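Local coordinates for ssDNA binding protein (Pyrococcus furiosus, PDB 4PSM), which binds single-stranded DNA, probably trapping it in a tunnel system that runs between the subunits of its assembly, at residues A[123-126]-A[127-131]; A[134-137]-A[138-142]; A[107-110]-A[111-115]. All coordinates share one frame; numbering follows the deposited sequence.

Contact 1 (A[123-126]-A[127-131]); sequences LREI and SKEIS
Residues L123 to I126 and S127 to S131 form one unbroken run of helix, in which the carbonyls of L123, R124, E125 and I126 accept the NH groups of S127, K128, E129 and I130. These i to i+4 bonds are regular; the last, I130 N to I126 O, is 2.9 Å long with an N-H...O angle of 163°. R124 and K128 reach out together on one flank. R124 runs extended from CG to NE, with CG anti to the backbone N (chi1 -171°). K128 is also stretched out beyond CG. Its ammonium arrives at the edge of the guanidinium, in its plane, with K128 NZ 3.1 Å from R124 NE. Both atoms are donors, and the pair makes no hydrogen bond. The last methylene, K128 CE, lies 3.4 Å from R124 NE. On another flank I126 and I130 touch through branch ends, I126 CG2 being 3.7 Å from I130 CD1. I130 CD1 also sits 3.7 Å from I126 O. I130 also packs on L123 of the second subunit and L119 of the third, while I126 packs on K122 of the third. The like charges of E125 and E129 are not in contact: E125 OE1 to E129 OE1 is 5.0 Å. The chemistry is thus split: isoleucines pack against each other and other subunits, while two positive groups crowd each other on a more polar flank. That crowding would probably make the lysine easier to deprotonate, unless solvent or an anion offsets the charge.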
loop_
_atom_site.group_PDB
_atom_site.type_symbol
_atom_site.label_atom_id
_atom_site.label_comp_id
_atom_site.label_asym_id
_atom_site.label_seq_id
_atom_site.Cartn_x
_atom_site.Cartn_y
_atom_site.Cartn_z
ATOM N N LEU A 123 4.463 0.792 5.093
ATOM C CA LEU A 123 3.624 1.087 3.946
ATOM C C LEU A 123 4.062 2.372 3.271
ATOM O O LEU A 123 4.124 2.437 2.047
ATOM C CB LEU A 123 2.150 1.187 4.354
ATOM C CG LEU A 123 1.196 1.764 3.303
ATOM C CD1 LEU A 123 1.263 0.960 2.009
ATOM C CD2 LEU A 123 -0.229 1.822 3.824
ATOM N N ARG A 124 4.354 3.399 4.065
ATOM C CA ARG A 124 4.710 4.684 3.488
ATOM C C ARG A 124 6.001 4.520 2.706
ATOM O O ARG A 124 6.148 5.051 1.609
ATOM C CB ARG A 124 4.869 5.760 4.565
ATOM C CG ARG A 124 5.021 7.172 4.007
ATOM C CD ARG A 124 5.220 8.216 5.106
ATOM N NE ARG A 124 5.523 9.534 4.548
ATOM C CZ ARG A 124 4.632 10.509 4.385
ATOM N NH1 ARG A 124 3.369 10.329 4.750
ATOM N NH2 ARG A 124 5.003 11.670 3.861
ATOM N N GLU A 125 6.923 3.760 3.282
ATOM C CA GLU A 125 8.234 3.550 2.704
ATOM C C GLU A 125 8.085 2.831 1.364
ATOM O O GLU A 125 8.594 3.289 0.345
ATOM C CB GLU A 125 9.095 2.730 3.667
ATOM C CG GLU A 125 10.576 2.674 3.318
ATOM C CD GLU A 125 11.388 1.923 4.358
ATOM O OE1 GLU A 125 10.949 0.832 4.783
ATOM O OE2 GLU A 125 12.458 2.428 4.759
ATOM N N ILE A 126 7.371 1.709 1.375
ATOM C CA ILE A 126 7.117 0.942 0.166
ATOM C C ILE A 126 6.435 1.776 -0.909
ATOM O O ILE A 126 6.762 1.678 -2.089
ATOM C CB ILE A 126 6.254 -0.284 0.473
ATOM C CG1 ILE A 126 7.138 -1.451 0.901
ATOM C CG2 ILE A 126 5.424 -0.681 -0.734
ATOM C CD1 ILE A 126 6.345 -2.674 1.287
ATOM N N SER A 127 5.492 2.609 -0.493
ATOM C CA SER A 127 4.735 3.428 -1.428
ATOM C C SER A 127 5.661 4.423 -2.103
ATOM O O SER A 127 5.555 4.679 -3.303
ATOM C CB SER A 127 3.597 4.149 -0.706
ATOM O OG SER A 127 2.829 4.947 -1.590
ATOM N N LYS A 128 6.580 4.975 -1.325
ATOM C CA LYS A 128 7.537 5.934 -1.850
ATOM C C LYS A 128 8.467 5.251 -2.844
ATOM O O LYS A 128 8.754 5.791 -3.910
ATOM C CB LYS A 128 8.327 6.596 -0.715
ATOM C CG LYS A 128 7.549 7.701 0.006
ATOM C CD LYS A 128 8.312 8.274 1.192
ATOM C CE LYS A 128 7.537 9.418 1.843
ATOM N NZ LYS A 128 8.230 9.984 3.043
ATOM N N GLU A 129 8.926 4.057 -2.491
ATOM C CA GLU A 129 9.801 3.284 -3.359
ATOM C C GLU A 129 9.114 3.002 -4.685
ATOM O O GLU A 129 9.702 3.168 -5.753
ATOM C CB GLU A 129 10.201 1.969 -2.691
ATOM C CG GLU A 129 11.426 2.079 -1.797
ATOM C CD GLU A 129 11.723 0.789 -1.058
ATOM O OE1 GLU A 129 10.907 0.392 -0.197
ATOM O OE2 GLU A 129 12.769 0.169 -1.341
ATOM N N ILE A 130 7.860 2.578 -4.605
ATOM C CA ILE A 130 7.088 2.283 -5.797
ATOM C C ILE A 130 6.967 3.513 -6.691
ATOM O O ILE A 130 7.163 3.423 -7.904
ATOM C CB ILE A 130 5.712 1.701 -5.444
ATOM C CG1 ILE A 130 5.875 0.242 -5.017
ATOM C CG2 ILE A 130 4.763 1.786 -6.625
ATOM C CD1 ILE A 130 4.639 -0.351 -4.378
ATOM N N SER A 131 6.673 4.659 -6.084
ATOM C CA SER A 131 6.547 5.911 -6.822
ATOM C C SER A 131 7.855 6.288 -7.499
ATOM O O SER A 131 7.858 6.820 -8.611
ATOM C CB SER A 131 6.095 7.040 -5.898
ATOM O OG SER A 131 4.731 6.874 -5.543
#

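Contact 2 (A[134-137]-A[138-142]); sequences VERM and KQEYT
E135 and K138 form a salt bridge three residues apart on the helix. K138 NZ donates to E135 OE1 at 3.1 Å and meets it on the syn side, 16° out of the carboxylate plane. Both chains bend to get there: E135 turns at chi2 (68°) and K138 at chi3 (65°). Alongside, K138 CD lies 3.3 Å from the same OE1. Q139 crosses E135 at about a right angle, its CG 3.1 Å from E135 O and its amide beside E135 CG. M137, here selenomethionine, and Y141 touch more loosely, with M137 CG 4.1 Å from Y141 CD2. M137 O accepts Y141 N at 2.9 Å and, weakly, E140 N. T142 OG1 donates to K138 O over 2.7 Å, in the carbonyl plane on a lone pair, and is also bonded to L144 N. Outward, the C-terminal tail binds both ends of the salt bridge: E135 OE2 takes R147 N, and K138 NZ also donates to K145 O. The ammonium bridges to E117 of the second subunit. A methionine at K138 would probably leave E135 OE1 and E117 of the second subunit without this cation and K145 O without this donor. Other chains complete the surroundings. R28 of the second subunit binds both Q139 and E140, and F24 from helix 15-26 of that subunit packs on Q139. Y141 OH bonds T112 of the third subunit, and M137 meets M137 of the fourth, so this C-terminal end of helix 93-141 lies among long helices and a short helix of its partners.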
loop_
_atom_site.group_PDB
_atom_site.type_symbol
_atom_site.label_atom_id
_atom_site.label_comp_id
_atom_site.label_asym_id
_atom_site.label_seq_id
_atom_site.Cartn_x
_atom_site.Cartn_y
_atom_site.Cartn_z
ATOM N N VAL A 134 8.500 3.682 -10.410
ATOM C CA VAL A 134 7.601 3.994 -11.508
ATOM C C VAL A 134 8.104 5.188 -12.319
ATOM O O VAL A 134 8.171 5.124 -13.546
ATOM C CB VAL A 134 6.178 4.252 -10.999
ATOM C CG1 VAL A 134 5.311 4.866 -12.099
ATOM C CG2 VAL A 134 5.577 2.952 -10.493
ATOM N N GLU A 135 8.471 6.267 -11.632
ATOM C CA GLU A 135 8.949 7.457 -12.311
ATOM C C GLU A 135 10.216 7.141 -13.092
ATOM O O GLU A 135 10.423 7.648 -14.190
ATOM C CB GLU A 135 9.206 8.597 -11.329
ATOM C CG GLU A 135 9.646 9.886 -12.020
ATOM C CD GLU A 135 8.543 10.526 -12.860
ATOM O OE1 GLU A 135 7.405 10.005 -12.857
ATOM O OE2 GLU A 135 8.819 11.553 -13.527
ATOM N N ARG A 136 11.054 6.292 -12.513
ATOM C CA ARG A 136 12.313 5.893 -13.133
ATOM C C ARG A 136 12.054 5.135 -14.443
ATOM O O ARG A 136 12.769 5.303 -15.429
ATOM C CB ARG A 136 13.115 5.029 -12.155
ATOM C CG ARG A 136 14.620 5.160 -12.268
ATOM C CD ARG A 136 15.274 5.222 -10.891
ATOM N NE ARG A 136 14.937 4.098 -10.070
ATOM C CZ ARG A 136 14.443 4.020 -8.838
ATOM N NH1 ARG A 136 14.140 5.048 -8.046
ATOM N NH2 ARG A 136 14.261 2.788 -8.410
HETATM N N MSE A 137 11.022 4.298 -14.445
HETATM C CA MSE A 137 10.632 3.580 -15.644
HETATM C C MSE A 137 10.110 4.526 -16.713
HETATM O O MSE A 137 10.334 4.313 -17.903
HETATM C CB MSE A 137 9.557 2.558 -15.328
HETATM C CG MSE A 137 10.047 1.312 -14.626
HETATM SE SE MSE A 137 8.569 0.214 -13.961
HETATM C CE MSE A 137 7.439 0.177 -15.544
ATOM N N LYS A 138 9.396 5.558 -16.292
ATOM C CA LYS A 138 8.953 6.579 -17.215
ATOM C C LYS A 138 10.184 7.187 -17.883
ATOM O O LYS A 138 10.222 7.355 -19.101
ATOM C CB LYS A 138 8.139 7.657 -16.493
ATOM C CG LYS A 138 6.726 7.220 -16.128
ATOM C CD LYS A 138 6.011 8.263 -15.285
ATOM C CE LYS A 138 5.780 9.566 -16.047
ATOM N NZ LYS A 138 5.356 10.664 -15.117
ATOM N N GLN A 139 11.198 7.477 -17.075
ATOM C CA GLN A 139 12.414 8.126 -17.541
ATOM C C GLN A 139 13.200 7.257 -18.506
ATOM O O GLN A 139 13.764 7.746 -19.490
ATOM C CB GLN A 139 13.309 8.464 -16.350
ATOM C CG GLN A 139 12.702 9.448 -15.376
ATOM C CD GLN A 139 13.514 9.552 -14.110
ATOM O OE1 GLN A 139 14.370 8.700 -13.833
ATOM N NE2 GLN A 139 13.249 10.595 -13.323
ATOM N N GLU A 140 13.239 5.964 -18.219
ATOM C CA GLU A 140 14.175 5.074 -18.891
ATOM C C GLU A 140 13.566 4.259 -20.029
ATOM O O GLU A 140 14.280 3.802 -20.925
ATOM C CB GLU A 140 14.849 4.154 -17.870
ATOM C CG GLU A 140 15.686 4.907 -16.832
ATOM C CD GLU A 140 16.560 3.986 -16.001
ATOM O OE1 GLU A 140 16.436 2.750 -16.151
ATOM O OE2 GLU A 140 17.374 4.496 -15.200
ATOM N N TYR A 141 12.250 4.099 -20.013
ATOM C CA TYR A 141 11.605 3.176 -20.939
ATOM C C TYR A 141 10.424 3.783 -21.681
ATOM O O TYR A 141 9.696 3.068 -22.365
ATOM C CB TYR A 141 11.138 1.909 -20.206
ATOM C CG TYR A 141 12.231 1.167 -19.470
ATOM C CD1 TYR A 141 13.258 0.534 -20.159
ATOM C CD2 TYR A 141 12.233 1.096 -18.092
ATOM C CE1 TYR A 141 14.260 -0.143 -19.484
ATOM C CE2 TYR A 141 13.221 0.421 -17.412
ATOM C CZ TYR A 141 14.229 -0.194 -18.102
ATOM O OH TYR A 141 15.202 -0.857 -17.392
ATOM N N THR A 142 10.220 5.089 -21.542
ATOM C CA THR A 142 9.083 5.738 -22.191
ATOM C C THR A 142 9.387 7.173 -22.625
ATOM O O THR A 142 10.405 7.754 -22.236
ATOM C CB THR A 142 7.821 5.764 -21.274
ATOM O OG1 THR A 142 7.898 6.873 -20.367
ATOM C CG2 THR A 142 7.663 4.450 -20.494
#

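Contact 3 (A[107-110]-A[111-115])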
loop_
_atom_site.group_PDB
_atom_site.type_symbol
_atom_site.label_atom_id
_atom_site.label_comp_id
_atom_site.label_asym_id
_atom_site.label_seq_id
_atom_site.Cartn_x
_atom_site.Cartn_y
_atom_site.Cartn_z
ATOM N N LYS A 107 -3.506 0.956 27.983
ATOM C CA LYS A 107 -2.103 0.612 27.819
ATOM C C LYS A 107 -1.981 -0.524 26.794
ATOM O O LYS A 107 -1.077 -0.531 25.952
ATOM C CB LYS A 107 -1.475 0.238 29.162
ATOM C CG LYS A 107 0.028 -0.017 29.104
ATOM C CD LYS A 107 0.578 -0.582 30.414
ATOM C CE LYS A 107 0.444 0.407 31.563
ATOM N NZ LYS A 107 1.155 -0.074 32.781
HETATM N N MSE A 108 -2.917 -1.468 26.854
HETATM C CA MSE A 108 -2.935 -2.583 25.916
HETATM C C MSE A 108 -3.269 -2.113 24.505
HETATM O O MSE A 108 -2.683 -2.574 23.527
HETATM C CB MSE A 108 -3.937 -3.651 26.359
HETATM C CG MSE A 108 -3.540 -4.404 27.622
HETATM SE SE MSE A 108 -4.725 -5.915 27.976
HETATM C CE MSE A 108 -6.433 -4.979 27.945
ATOM N N PHE A 109 -4.217 -1.192 24.402
ATOM C CA PHE A 109 -4.632 -0.697 23.101
ATOM C C PHE A 109 -3.492 0.023 22.398
ATOM O O PHE A 109 -3.411 0.042 21.167
ATOM C CB PHE A 109 -5.835 0.231 23.231
ATOM C CG PHE A 109 -6.187 0.931 21.959
ATOM C CD1 PHE A 109 -6.816 0.247 20.927
ATOM C CD2 PHE A 109 -5.876 2.268 21.782
ATOM C CE1 PHE A 109 -7.133 0.887 19.740
ATOM C CE2 PHE A 109 -6.200 2.915 20.601
ATOM C CZ PHE A 109 -6.820 2.222 19.572
ATOM N N GLU A 110 -2.605 0.609 23.187
ATOM C CA GLU A 110 -1.449 1.307 22.637
ATOM C C GLU A 110 -0.458 0.378 21.950
ATOM O O GLU A 110 0.197 0.779 20.990
ATOM C CB GLU A 110 -0.741 2.111 23.717
ATOM C CG GLU A 110 -1.529 3.317 24.175
ATOM C CD GLU A 110 -0.784 4.141 25.205
ATOM O OE1 GLU A 110 0.372 3.789 25.523
ATOM O OE2 GLU A 110 -1.354 5.142 25.690
ATOM N N GLU A 111 -0.334 -0.850 22.450
ATOM C CA GLU A 111 0.477 -1.856 21.786
ATOM C C GLU A 111 -0.066 -2.097 20.383
ATOM O O GLU A 111 0.693 -2.228 19.426
ATOM C CB GLU A 111 0.500 -3.157 22.584
ATOM C CG GLU A 111 1.172 -3.016 23.933
ATOM C CD GLU A 111 2.507 -2.305 23.836
ATOM O OE1 GLU A 111 2.629 -1.202 24.409
ATOM O OE2 GLU A 111 3.431 -2.846 23.189
ATOM N N THR A 112 -1.388 -2.134 20.271
ATOM C CA THR A 112 -2.055 -2.284 18.984
ATOM C C THR A 112 -1.785 -1.109 18.050
ATOM O O THR A 112 -1.508 -1.293 16.863
ATOM C CB THR A 112 -3.573 -2.446 19.164
ATOM O OG1 THR A 112 -3.840 -3.698 19.808
ATOM C CG2 THR A 112 -4.278 -2.415 17.831
ATOM N N VAL A 113 -1.863 0.098 18.587
ATOM C CA VAL A 113 -1.617 1.293 17.800
ATOM C C VAL A 113 -0.176 1.345 17.299
ATOM O O VAL A 113 0.081 1.751 16.168
ATOM C CB VAL A 113 -1.920 2.568 18.614
ATOM C CG1 VAL A 113 -1.418 3.811 17.879
ATOM C CG2 VAL A 113 -3.401 2.676 18.879
ATOM N N LYS A 114 0.763 0.940 18.146
ATOM C CA LYS A 114 2.169 0.909 17.759
ATOM C C LYS A 114 2.411 -0.112 16.647
ATOM O O LYS A 114 3.210 0.124 15.740
ATOM C CB LYS A 114 3.059 0.603 18.963
ATOM C CG LYS A 114 3.079 1.711 19.999
ATOM C CD LYS A 114 4.160 1.488 21.053
ATOM C CE LYS A 114 3.762 0.431 22.059
ATOM N NZ LYS A 114 4.828 0.245 23.082
ATOM N N GLU A 115 1.718 -1.245 16.727
ATOM C CA GLU A 115 1.762 -2.259 15.682
ATOM C C GLU A 115 1.261 -1.639 14.382
ATOM O O GLU A 115 1.873 -1.777 13.324
ATOM C CB GLU A 115 0.895 -3.458 16.078
ATOM C CG GLU A 115 1.138 -4.733 15.294
ATOM C CD GLU A 115 0.335 -5.908 15.833
ATOM O OE1 GLU A 115 -0.805 -5.690 16.295
ATOM O OE2 GLU A 115 0.846 -7.048 15.804
#
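F109 and V113 meet one helical turn apart through a ring and a single methyl. F109 CE2 is 3.3 Å from V113 CG2, a close approach, and F109 CZ is 3.5 Å from the same methyl. Two torsions set this up. The F109 ring swings along the helix because CG is anti to the backbone N (chi1 172°). V113 takes the rotamer that puts CG1 in the matching place (chi1 170°), which leaves CG2 beside the backbone N, where it meets the ring obliquely. V113 N also bonds F109 O, the regular i to i+4 link. A different flank is polar. E111 folds at chi2 and K114 at chi3, and their ends meet in a salt bridge: K114 NZ lies 2.9 Å from E111 OE1 and 3.4 Å from E111 OE2, both weak as hydrogen bonds. K114 CG passes 3.2 Å from E110 O as the chain sets out. E110 itself stays extended beyond CG, and its OE2 accepts G143 N of the second subunit. The backbone is slightly irregular here, since E111 N makes a weak bond to M108 O and stands 3.6 Å from K107 O. F109 meets the ring of Y141 of the third subunit edge-to-face, and its own counterpart in the fourth at about 85°. F109 thus packs on long helices of other subunits and V113 on L144 of the second, an arrangement consistent with the predicted coiled coil.

All three contacts lie in series on the single helix 93-141, in the chain order contact 3, contact 1, contact 2. Their centres stand about 14, 27 and 42 Å from the centre of the chain, so the helix carries them steadily outward. Contacts 1 and 2 adjoin in sequence, with centres about 16 Å apart. Contacts 2 and 3 are about 40 Å apart between centres and about 25 Å between nearest atoms. Across subunits they come together: contact 2 touches contact 3 of both the second and third subunits, while contact 1 meets its counterparts in the other three. The long helices thus join the tetramer, whose intersubunit tunnels probably hold the DNA.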